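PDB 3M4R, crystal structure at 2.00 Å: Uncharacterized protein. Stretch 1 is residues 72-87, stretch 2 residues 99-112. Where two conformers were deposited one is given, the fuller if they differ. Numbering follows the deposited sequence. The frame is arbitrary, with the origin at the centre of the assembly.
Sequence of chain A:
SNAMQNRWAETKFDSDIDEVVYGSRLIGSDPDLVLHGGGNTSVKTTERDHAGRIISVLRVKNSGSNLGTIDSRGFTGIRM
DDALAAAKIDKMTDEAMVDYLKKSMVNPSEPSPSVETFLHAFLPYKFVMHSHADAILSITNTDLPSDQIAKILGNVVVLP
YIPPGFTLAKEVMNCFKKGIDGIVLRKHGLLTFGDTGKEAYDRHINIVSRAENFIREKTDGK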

ATOM      1  N   SER A  72      -8.193 -14.707   1.641  1.00 21.78           N
ATOM      2  CA  SER A  72      -8.922 -13.945   0.617  1.00 23.76           C
ATOM      3  C   SER A  72     -10.000 -13.079   1.238  1.00 23.84           C
ATOM      4  O   SER A  72     -10.289 -11.994   0.718  1.00 25.90           O
ATOM      5  CB  SER A  72      -9.544 -14.866  -0.444  1.00 24.58           C
ATOM      6  OG  SER A  72     -10.210 -15.975   0.140  1.00 25.17           O
ATOM      7  N   ARG A  73     -10.565 -13.534   2.363  1.00 23.14           N
ATOM      8  CA  ARG A  73     -11.592 -12.794   3.102  0.50 23.60           C
ATOM      9  C   ARG A  73     -11.097 -11.459   3.586  1.00 23.74           C
ATOM     10  O   ARG A  73     -11.883 -10.566   3.870  1.00 23.28           O
ATOM     11  CB  ARG A  73     -12.069 -13.556   4.358  0.50 23.21           C
ATOM     12  CG  ARG A  73     -12.906 -14.770   4.107  0.50 23.53           C
ATOM     13  CD  ARG A  73     -13.151 -15.484   5.436  0.50 24.54           C
ATOM     14  NE  ARG A  73     -11.926 -15.532   6.234  0.50 24.57           N
ATOM     15  CZ  ARG A  73     -11.875 -15.889   7.507  0.50 25.12           C
ATOM     16  NH1 ARG A  73     -12.977 -16.229   8.154  0.50 24.20           N
ATOM     17  NH2 ARG A  73     -10.716 -15.912   8.131  0.50 26.40           N
ATOM     18  N   GLY A  74      -9.781 -11.328   3.737  1.00 23.67           N
ATOM     19  CA  GLY A  74      -9.223 -10.097   4.217  1.00 22.98           C
ATOM     20  C   GLY A  74      -9.093  -9.001   3.213  1.00 22.87           C
ATOM     21  O   GLY A  74      -8.463  -8.008   3.528  1.00 23.89           O
ATOM     22  N   PHE A  75      -9.614  -9.180   1.997  1.00 22.56           N
ATOM     23  CA  PHE A  75      -9.515  -8.185   0.949  1.00 22.22           C
ATOM     24  C   PHE A  75     -10.900  -7.753   0.551  1.00 22.32           C
ATOM     25  O   PHE A  75     -11.687  -8.550   0.029  1.00 24.76           O
ATOM     26  CB  PHE A  75      -8.689  -8.687  -0.229  1.00 22.05           C
ATOM     27  CG  PHE A  75      -7.246  -8.764   0.136  1.00 22.89           C
ATOM     28  CD1 PHE A  75      -6.747  -9.906   0.786  1.00 20.51           C
ATOM     29  CD2 PHE A  75      -6.432  -7.640   0.026  1.00 20.10           C
ATOM     30  CE1 PHE A  75      -5.405  -9.936   1.241  1.00 21.49           C
ATOM     31  CE2 PHE A  75      -5.092  -7.666   0.484  1.00 18.70           C
ATOM     32  CZ  PHE A  75      -4.584  -8.814   1.092  1.00 20.61           C
ATOM     33  N   THR A  76     -11.178  -6.488   0.781  1.00 21.85           N
ATOM     34  CA  THR A  76     -12.526  -5.915   0.570  1.00 20.56           C
ATOM     35  C   THR A  76     -12.454  -5.231  -0.780  1.00 21.22           C
ATOM     36  O   THR A  76     -11.459  -4.544  -1.104  1.00 22.63           O
ATOM     37  CB  THR A  76     -12.889  -4.990   1.708  1.00 20.43           C
ATOM     38  OG1 THR A  76     -13.221  -5.784   2.884  1.00 20.47           O
ATOM     39  CG2 THR A  76     -14.101  -3.992   1.377  1.00 19.27           C
ATOM     40  N   GLY A  77     -13.502  -5.434  -1.589  1.00 21.08           N
ATOM     41  CA  GLY A  77     -13.580  -4.881  -2.940  1.00 20.51           C
ATOM     42  C   GLY A  77     -14.121  -3.472  -2.969  1.00 20.67           C
ATOM     43  O   GLY A  77     -15.267  -3.251  -2.527  1.00 21.37           O
ATOM     44  N   ILE A  78     -13.340  -2.549  -3.542  1.00 20.83           N
ATOM     45  CA  ILE A  78     -13.729  -1.144  -3.708  1.00 20.86           C
ATOM     46  C   ILE A  78     -13.785  -0.833  -5.183  1.00 20.51           C
ATOM     47  O   ILE A  78     -12.863  -1.159  -5.952  1.00 20.16           O
ATOM     48  CB  ILE A  78     -12.717  -0.188  -2.974  1.00 21.27           C
ATOM     49  CG1 ILE A  78     -12.639  -0.526  -1.477  1.00 23.35           C
ATOM     50  CG2 ILE A  78     -13.045   1.325  -3.173  1.00 20.92           C
ATOM     51  CD1 ILE A  78     -13.937  -0.305  -0.636  1.00 20.02           C
ATOM     52  N   ARG A  79     -14.857  -0.220  -5.617  1.00 20.10           N
ATOM     53  CA  ARG A  79     -14.974   0.142  -7.035  0.50 20.33           C
ATOM     54  C   ARG A  79     -13.932   1.193  -7.363  1.00 20.48           C
ATOM     55  O   ARG A  79     -13.884   2.216  -6.724  1.00 20.57           O
ATOM     56  CB  ARG A  79     -16.359   0.702  -7.363  0.50 19.82           C
ATOM     57  CG  ARG A  79     -17.503  -0.248  -7.061  0.50 19.14           C
ATOM     58  CD  ARG A  79     -18.898   0.338  -7.326  0.50 18.92           C
ATOM     59  NE  ARG A  79     -19.804  -0.781  -7.162  0.50 19.97           N
ATOM     60  CZ  ARG A  79     -20.240  -1.570  -8.132  0.50 18.42           C
ATOM     61  NH1 ARG A  79     -19.961  -1.321  -9.409  0.50 21.71           N
ATOM     62  NH2 ARG A  79     -21.008  -2.589  -7.807  0.50 19.97           N
HETATM   63  N   MSE A  80     -13.097   0.941  -8.377  1.00 22.10           N
HETATM   64  CA  MSE A  80     -12.063   1.896  -8.754  1.00 22.11           C
HETATM   65  C   MSE A  80     -12.674   3.137  -9.367  1.00 23.57           C
HETATM   66  O   MSE A  80     -12.167   4.226  -9.124  1.00 22.88           O
HETATM   67  CB  MSE A  80     -11.030   1.300  -9.730  1.00 23.64           C
HETATM   68  CG  MSE A  80      -9.915   0.522  -8.961  1.00 22.40           C
HETATM   69 SE   MSE A  80      -8.729   1.653  -7.888  1.00 19.97          SE
HETATM   70  CE  MSE A  80      -7.972   2.581  -9.426  1.00 18.64           C
ATOM     71  N   ASP A  81     -13.747   2.997 -10.134  1.00 23.14           N
ATOM     72  CA  ASP A  81     -14.442   4.169 -10.666  1.00 24.86           C
ATOM     73  C   ASP A  81     -14.783   5.139  -9.539  1.00 23.28           C
ATOM     74  O   ASP A  81     -14.516   6.318  -9.637  1.00 23.09           O
ATOM     75  CB  ASP A  81     -15.759   3.776 -11.332  1.00 26.56           C
ATOM     76  CG  ASP A  81     -15.590   3.352 -12.775  1.00 33.21           C
ATOM     77  OD1 ASP A  81     -14.479   3.499 -13.333  1.00 40.35           O
ATOM     78  OD2 ASP A  81     -16.614   2.888 -13.373  1.00 43.64           O
ATOM     79  N   ASP A  82     -15.331   4.608  -8.448  1.00 22.48           N
ATOM     80  CA  ASP A  82     -15.700   5.402  -7.269  1.00 21.27           C
ATOM     81  C   ASP A  82     -14.447   6.010  -6.581  1.00 20.95           C
ATOM     82  O   ASP A  82     -14.386   7.189  -6.266  1.00 20.69           O
ATOM     83  CB  ASP A  82     -16.424   4.537  -6.264  1.00 20.69           C
ATOM     84  CG  ASP A  82     -17.859   4.201  -6.661  1.00 23.67           C
ATOM     85  OD1 ASP A  82     -18.251   4.471  -7.825  1.00 22.70           O
ATOM     86  OD2 ASP A  82     -18.596   3.698  -5.767  1.00 20.74           O
ATOM     87  N   ALA A  83     -13.457   5.179  -6.317  1.00 21.12           N
ATOM     88  CA  ALA A  83     -12.249   5.656  -5.670  1.00 20.95           C
ATOM     89  C   ALA A  83     -11.538   6.716  -6.501  1.00 20.93           C
ATOM     90  O   ALA A  83     -11.139   7.731  -5.982  1.00 21.61           O
ATOM     91  CB  ALA A  83     -11.308   4.442  -5.292  1.00 20.55           C
ATOM     92  N   LEU A  84     -11.413   6.532  -7.803  1.00 21.86           N
ATOM     93  CA  LEU A  84     -10.662   7.482  -8.597  1.00 22.24           C
ATOM     94  C   LEU A  84     -11.425   8.790  -8.712  1.00 22.94           C
ATOM     95  O   LEU A  84     -10.829   9.858  -8.947  1.00 22.90           O
ATOM     96  CB  LEU A  84     -10.390   6.928 -10.012  1.00 23.42           C
ATOM     97  CG  LEU A  84      -9.251   5.908 -10.175  1.00 25.70           C
ATOM     98  CD1 LEU A  84      -9.184   5.376 -11.632  1.00 28.79           C
ATOM     99  CD2 LEU A  84      -7.898   6.504  -9.744  1.00 25.21           C
ATOM    100  N   ALA A  85     -12.751   8.739  -8.558  1.00 21.50           N
ATOM    101  CA  ALA A  85     -13.540   9.970  -8.656  1.00 21.55           C
ATOM    102  C   ALA A  85     -13.273  10.852  -7.469  1.00 20.75           C
ATOM    103  O   ALA A  85     -13.495  12.028  -7.541  1.00 20.98           O
ATOM    104  CB  ALA A  85     -15.063   9.662  -8.758  1.00 20.32           C
ATOM    105  N   ALA A  86     -12.785  10.276  -6.374  1.00 21.84           N
ATOM    106  CA  ALA A  86     -12.463  11.031  -5.145  1.00 22.08           C
ATOM    107  C   ALA A  86     -11.290  11.984  -5.330  1.00 23.17           C
ATOM    108  O   ALA A  86     -11.130  12.934  -4.548  1.00 21.99           O
ATOM    109  CB  ALA A  86     -12.128  10.034  -3.960  1.00 22.30           C
ATOM    110  N   ALA A  87     -10.460  11.727  -6.344  1.00 25.13           N
ATOM    111  CA  ALA A  87      -9.273  12.557  -6.608  1.00 26.44           C
ATOM    112  C   ALA A  87      -9.640  13.995  -6.884  1.00 28.30           C
ATOM    113  O   ALA A  87      -8.839  14.884  -6.641  1.00 28.88           O
ATOM    114  CB  ALA A  87      -8.459  11.982  -7.773  1.00 26.67           C
TER
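Stretch 2 99-112: DYLKKSMVNPSEPS

Stretch 2 enters as the final turn or so of a helix that begins earlier in the chain, residues 99-103, then runs on as an irregular chain through a type I turn from Asn107 to Glu110. Its direction against stretch 1 is fixed by the register: Thr76, Gly77 and Ile78 have their nearest CA atoms at Glu110, Val106 and Met105, so sequence rises on one side as it falls on the other. The two stretches together bury 704 Å².

The contact opens weakly at Arg73, whose O lies 4.2 Å from Pro111 CD. At Thr76, where the strand 75-79 has turned CB toward stretch 2, OG1 donates to Pro111 O at 2.6 Å. Gly77 follows with both backbone groups engaged: its N donates to Glu110 OE1 (2.9 Å, 163°), and its O accepts from Val106 N (2.9 Å, 164°). An ideal CB here would fall 2.7 Å from Val106 CG2, a clash, so the close approach depends on the bare backbone. Water 1 links Gly77 O, Asn107 N and Glu110 OE1: its O lies 2.7 Å from Gly77 O and 2.6 Å from Glu110 OE1, and accepts from Asn107 N at 2.8 Å.

Ile78 pairs with Met105 in a single beta bridge, CA to CA 4.7 Å. The bonds that define it belong to the flanking residues: Val106 N to Gly77 O, and Arg79 N to Ser104 O (2.9 Å, 174°). Although Ile78 CB points away, its CD1 returns to within 3.7 Å of Met105 CG.

Arg79 is the N-cap of helix 80-85, whose axis makes 155° with that of helix 99-103, nearly antiparallel, at 10.1 Å. Tyr100 spans this gap: its OH donates to Asp82 O at 2.6 Å. Nearer the bridge, Asp82 OD2 approaches Ser104 CA to 3.3 Å. Further along, Ala86 CB lies 3.8 Å from Tyr100 CZ.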

ATOM      1  N   ASP A  99     -17.023   6.949   5.282  1.00 25.84           N
ATOM      2  CA  ASP A  99     -18.332   6.885   4.657  0.50 24.92           C
ATOM      3  C   ASP A  99     -18.212   6.716   3.149  1.00 24.84           C
ATOM      4  O   ASP A  99     -18.953   5.951   2.544  1.00 24.70           O
ATOM      5  CB  ASP A  99     -19.129   8.152   4.914  0.50 25.15           C
ATOM      6  CG  ASP A  99     -20.576   7.989   4.537  0.50 25.07           C
ATOM      7  OD1 ASP A  99     -21.189   6.992   4.979  0.50 25.33           O
ATOM      8  OD2 ASP A  99     -21.069   8.822   3.761  0.50 26.70           O
ATOM      9  N   TYR A 100     -17.296   7.461   2.533  1.00 23.78           N
ATOM     10  CA  TYR A 100     -17.101   7.361   1.053  1.00 22.10           C
ATOM     11  C   TYR A 100     -16.748   5.957   0.644  1.00 23.01           C
ATOM     12  O   TYR A 100     -17.314   5.377  -0.305  1.00 22.39           O
ATOM     13  CB  TYR A 100     -16.033   8.329   0.579  1.00 20.62           C
ATOM     14  CG  TYR A 100     -15.927   8.517  -0.924  1.00 18.21           C
ATOM     15  CD1 TYR A 100     -15.319   7.578  -1.721  1.00 15.80           C
ATOM     16  CD2 TYR A 100     -16.440   9.667  -1.541  1.00 19.16           C
ATOM     17  CE1 TYR A 100     -15.193   7.770  -3.103  1.00 18.33           C
ATOM     18  CE2 TYR A 100     -16.341   9.850  -2.916  1.00 16.87           C
ATOM     19  CZ  TYR A 100     -15.737   8.922  -3.671  1.00 18.13           C
ATOM     20  OH  TYR A 100     -15.672   9.135  -5.019  1.00 18.73           O
ATOM     21  N   LEU A 101     -15.796   5.394   1.358  1.00 23.31           N
ATOM     22  CA  LEU A 101     -15.349   4.063   1.067  1.00 23.92           C
ATOM     23  C   LEU A 101     -16.452   3.017   1.234  1.00 23.79           C
ATOM     24  O   LEU A 101     -16.543   2.120   0.411  1.00 23.57           O
ATOM     25  CB  LEU A 101     -14.099   3.699   1.883  1.00 23.97           C
ATOM     26  CG  LEU A 101     -12.817   4.454   1.570  1.00 24.84           C
ATOM     27  CD1 LEU A 101     -11.766   4.131   2.610  1.00 22.76           C
ATOM     28  CD2 LEU A 101     -12.289   4.134   0.125  1.00 24.53           C
ATOM     29  N   LYS A 102     -17.284   3.150   2.273  1.00 24.29           N
ATOM     30  CA  LYS A 102     -18.394   2.275   2.505  1.00 25.65           C
ATOM     31  C   LYS A 102     -19.317   2.332   1.310  1.00 25.27           C
ATOM     32  O   LYS A 102     -19.803   1.284   0.860  1.00 26.86           O
ATOM     33  CB  LYS A 102     -19.153   2.653   3.822  1.00 26.81           C
ATOM     34  CG  LYS A 102     -20.311   1.716   4.202  1.00 30.24           C
ATOM     35  CD  LYS A 102     -21.035   2.135   5.586  1.00 35.14           C
ATOM     36  CE  LYS A 102     -22.079   1.025   6.073  1.00 36.95           C
ATOM     37  NZ  LYS A 102     -23.328   1.402   6.874  1.00 33.43           N
ATOM     38  N   LYS A 103     -19.555   3.527   0.776  1.00 22.87           N
ATOM     39  CA  LYS A 103     -20.514   3.681  -0.346  1.00 20.81           C
ATOM     40  C   LYS A 103     -19.893   3.149  -1.662  1.00 21.18           C
ATOM     41  O   LYS A 103     -20.585   3.042  -2.697  1.00 19.41           O
ATOM     42  CB  LYS A 103     -20.892   5.136  -0.504  1.00 20.12           C
ATOM     43  CG  LYS A 103     -21.837   5.646   0.618  1.00 18.19           C
ATOM     44  CD  LYS A 103     -22.077   7.197   0.576  1.00 17.34           C
ATOM     45  CE  LYS A 103     -22.971   7.631   1.736  1.00 19.54           C
ATOM     46  NZ  LYS A 103     -23.206   9.082   1.636  1.00 20.61           N
ATOM     47  N   SER A 104     -18.606   2.857  -1.606  1.00 20.56           N
ATOM     48  CA  SER A 104     -17.820   2.401  -2.782  1.00 21.06           C
ATOM     49  C   SER A 104     -17.533   0.892  -2.747  1.00 21.26           C
ATOM     50  O   SER A 104     -16.882   0.345  -3.641  1.00 21.06           O
ATOM     51  CB  SER A 104     -16.508   3.173  -2.882  1.00 21.55           C
ATOM     52  OG  SER A 104     -16.746   4.577  -2.893  1.00 20.14           O
HETATM   53  N   MSE A 105     -18.087   0.213  -1.750  1.00 21.44           N
HETATM   54  CA  MSE A 105     -17.847  -1.231  -1.547  1.00 21.54           C
HETATM   55  C   MSE A 105     -18.677  -2.035  -2.528  1.00 22.04           C
HETATM   56  O   MSE A 105     -19.883  -1.824  -2.671  1.00 17.69           O
HETATM   57  CB  MSE A 105     -18.202  -1.663  -0.131  1.00 21.64           C
HETATM   58  CG  MSE A 105     -17.140  -1.324   0.877  1.00 20.25           C
HETATM   59 SE   MSE A 105     -17.761  -1.521   2.663  1.00 23.71          SE
HETATM   60  CE  MSE A 105     -17.464  -3.500   2.864  1.00 19.67           C
ATOM     61  N   VAL A 106     -18.033  -2.947  -3.236  1.00 20.64           N
ATOM     62  CA  VAL A 106     -18.739  -3.874  -4.121  0.50 21.72           C
ATOM     63  C   VAL A 106     -19.691  -4.786  -3.337  1.00 22.66           C
ATOM     64  O   VAL A 106     -20.752  -5.140  -3.813  1.00 23.56           O
ATOM     65  CB  VAL A 106     -17.756  -4.710  -4.979  0.50 21.89           C
ATOM     66  CG1 VAL A 106     -16.659  -3.830  -5.513  0.50 20.90           C
ATOM     67  CG2 VAL A 106     -17.148  -5.859  -4.161  0.50 23.44           C
ATOM     68  N   ASN A 107     -19.333  -5.134  -2.117  1.00 22.79           N
ATOM     69  CA  ASN A 107     -20.170  -5.935  -1.294  1.00 24.31           C
ATOM     70  C   ASN A 107     -20.165  -5.377   0.109  1.00 25.17           C
ATOM     71  O   ASN A 107     -19.295  -5.700   0.921  1.00 23.77           O
ATOM     72  CB  ASN A 107     -19.782  -7.413  -1.257  1.00 24.95           C
ATOM     73  CG  ASN A 107     -20.725  -8.227  -0.338  1.00 28.50           C
ATOM     74  OD1 ASN A 107     -21.671  -7.705   0.290  1.00 35.38           O
ATOM     75  ND2 ASN A 107     -20.482  -9.512  -0.284  1.00 35.65           N
ATOM     76  N   PRO A 108     -21.217  -4.614   0.440  1.00 26.48           N
ATOM     77  CA  PRO A 108     -21.207  -3.895   1.704  1.00 26.18           C
ATOM     78  C   PRO A 108     -21.166  -4.807   2.944  1.00 26.21           C
ATOM     79  O   PRO A 108     -20.963  -4.298   4.033  1.00 27.55           O
ATOM     80  CB  PRO A 108     -22.506  -3.056   1.649  1.00 28.03           C
ATOM     81  CG  PRO A 108     -22.789  -2.829   0.175  1.00 28.28           C
ATOM     82  CD  PRO A 108     -22.287  -4.151  -0.486  1.00 26.99           C
ATOM     83  N   SER A 109     -21.342  -6.113   2.789  1.00 25.47           N
ATOM     84  CA  SER A 109     -21.282  -7.015   3.938  0.50 25.54           C
ATOM     85  C   SER A 109     -19.851  -7.470   4.235  1.00 25.29           C
ATOM     86  O   SER A 109     -19.599  -8.075   5.266  1.00 23.02           O
ATOM     87  CB  SER A 109     -22.183  -8.241   3.742  0.50 26.21           C
ATOM     88  OG  SER A 109     -21.647  -9.124   2.777  0.50 26.35           O
ATOM     89  N   GLU A 110     -18.904  -7.144   3.351  1.00 23.50           N
ATOM     90  CA  GLU A 110     -17.490  -7.367   3.663  1.00 23.67           C
ATOM     91  C   GLU A 110     -16.992  -6.520   4.822  1.00 23.83           C
ATOM     92  O   GLU A 110     -17.616  -5.507   5.176  1.00 24.08           O
ATOM     93  CB  GLU A 110     -16.599  -7.141   2.445  1.00 23.00           C
ATOM     94  CG  GLU A 110     -16.866  -8.141   1.396  1.00 23.34           C
ATOM     95  CD  GLU A 110     -16.059  -7.917   0.124  1.00 23.57           C
ATOM     96  OE1 GLU A 110     -15.550  -6.812  -0.120  1.00 19.93           O
ATOM     97  OE2 GLU A 110     -15.959  -8.866  -0.659  1.00 24.03           O
ATOM     98  N   PRO A 111     -15.881  -6.956   5.455  1.00 23.90           N
ATOM     99  CA  PRO A 111     -15.290  -6.117   6.505  1.00 24.26           C
ATOM    100  C   PRO A 111     -14.827  -4.748   5.967  1.00 23.45           C
ATOM    101  O   PRO A 111     -14.474  -4.621   4.796  1.00 22.60           O
ATOM    102  CB  PRO A 111     -14.118  -6.958   7.023  1.00 24.47           C
ATOM    103  CG  PRO A 111     -14.406  -8.399   6.542  1.00 24.27           C
ATOM    104  CD  PRO A 111     -15.079  -8.177   5.216  1.00 24.31           C
ATOM    105  N   SER A 112     -14.882  -3.726   6.822  1.00 23.93           N
ATOM    106  CA  SER A 112     -14.469  -2.366   6.429  0.50 24.02           C
ATOM    107  C   SER A 112     -13.064  -2.346   5.817  1.00 23.57           C
ATOM    108  O   SER A 112     -12.164  -2.990   6.313  1.00 24.06           O
ATOM    109  CB  SER A 112     -14.516  -1.426   7.624  0.50 24.61           C
ATOM    110  OG  SER A 112     -15.844  -1.235   8.069  0.50 25.44           O
TER
HETATM  111  O   HOH W   1     -16.903  -4.681  -0.886  1.00 19.51           O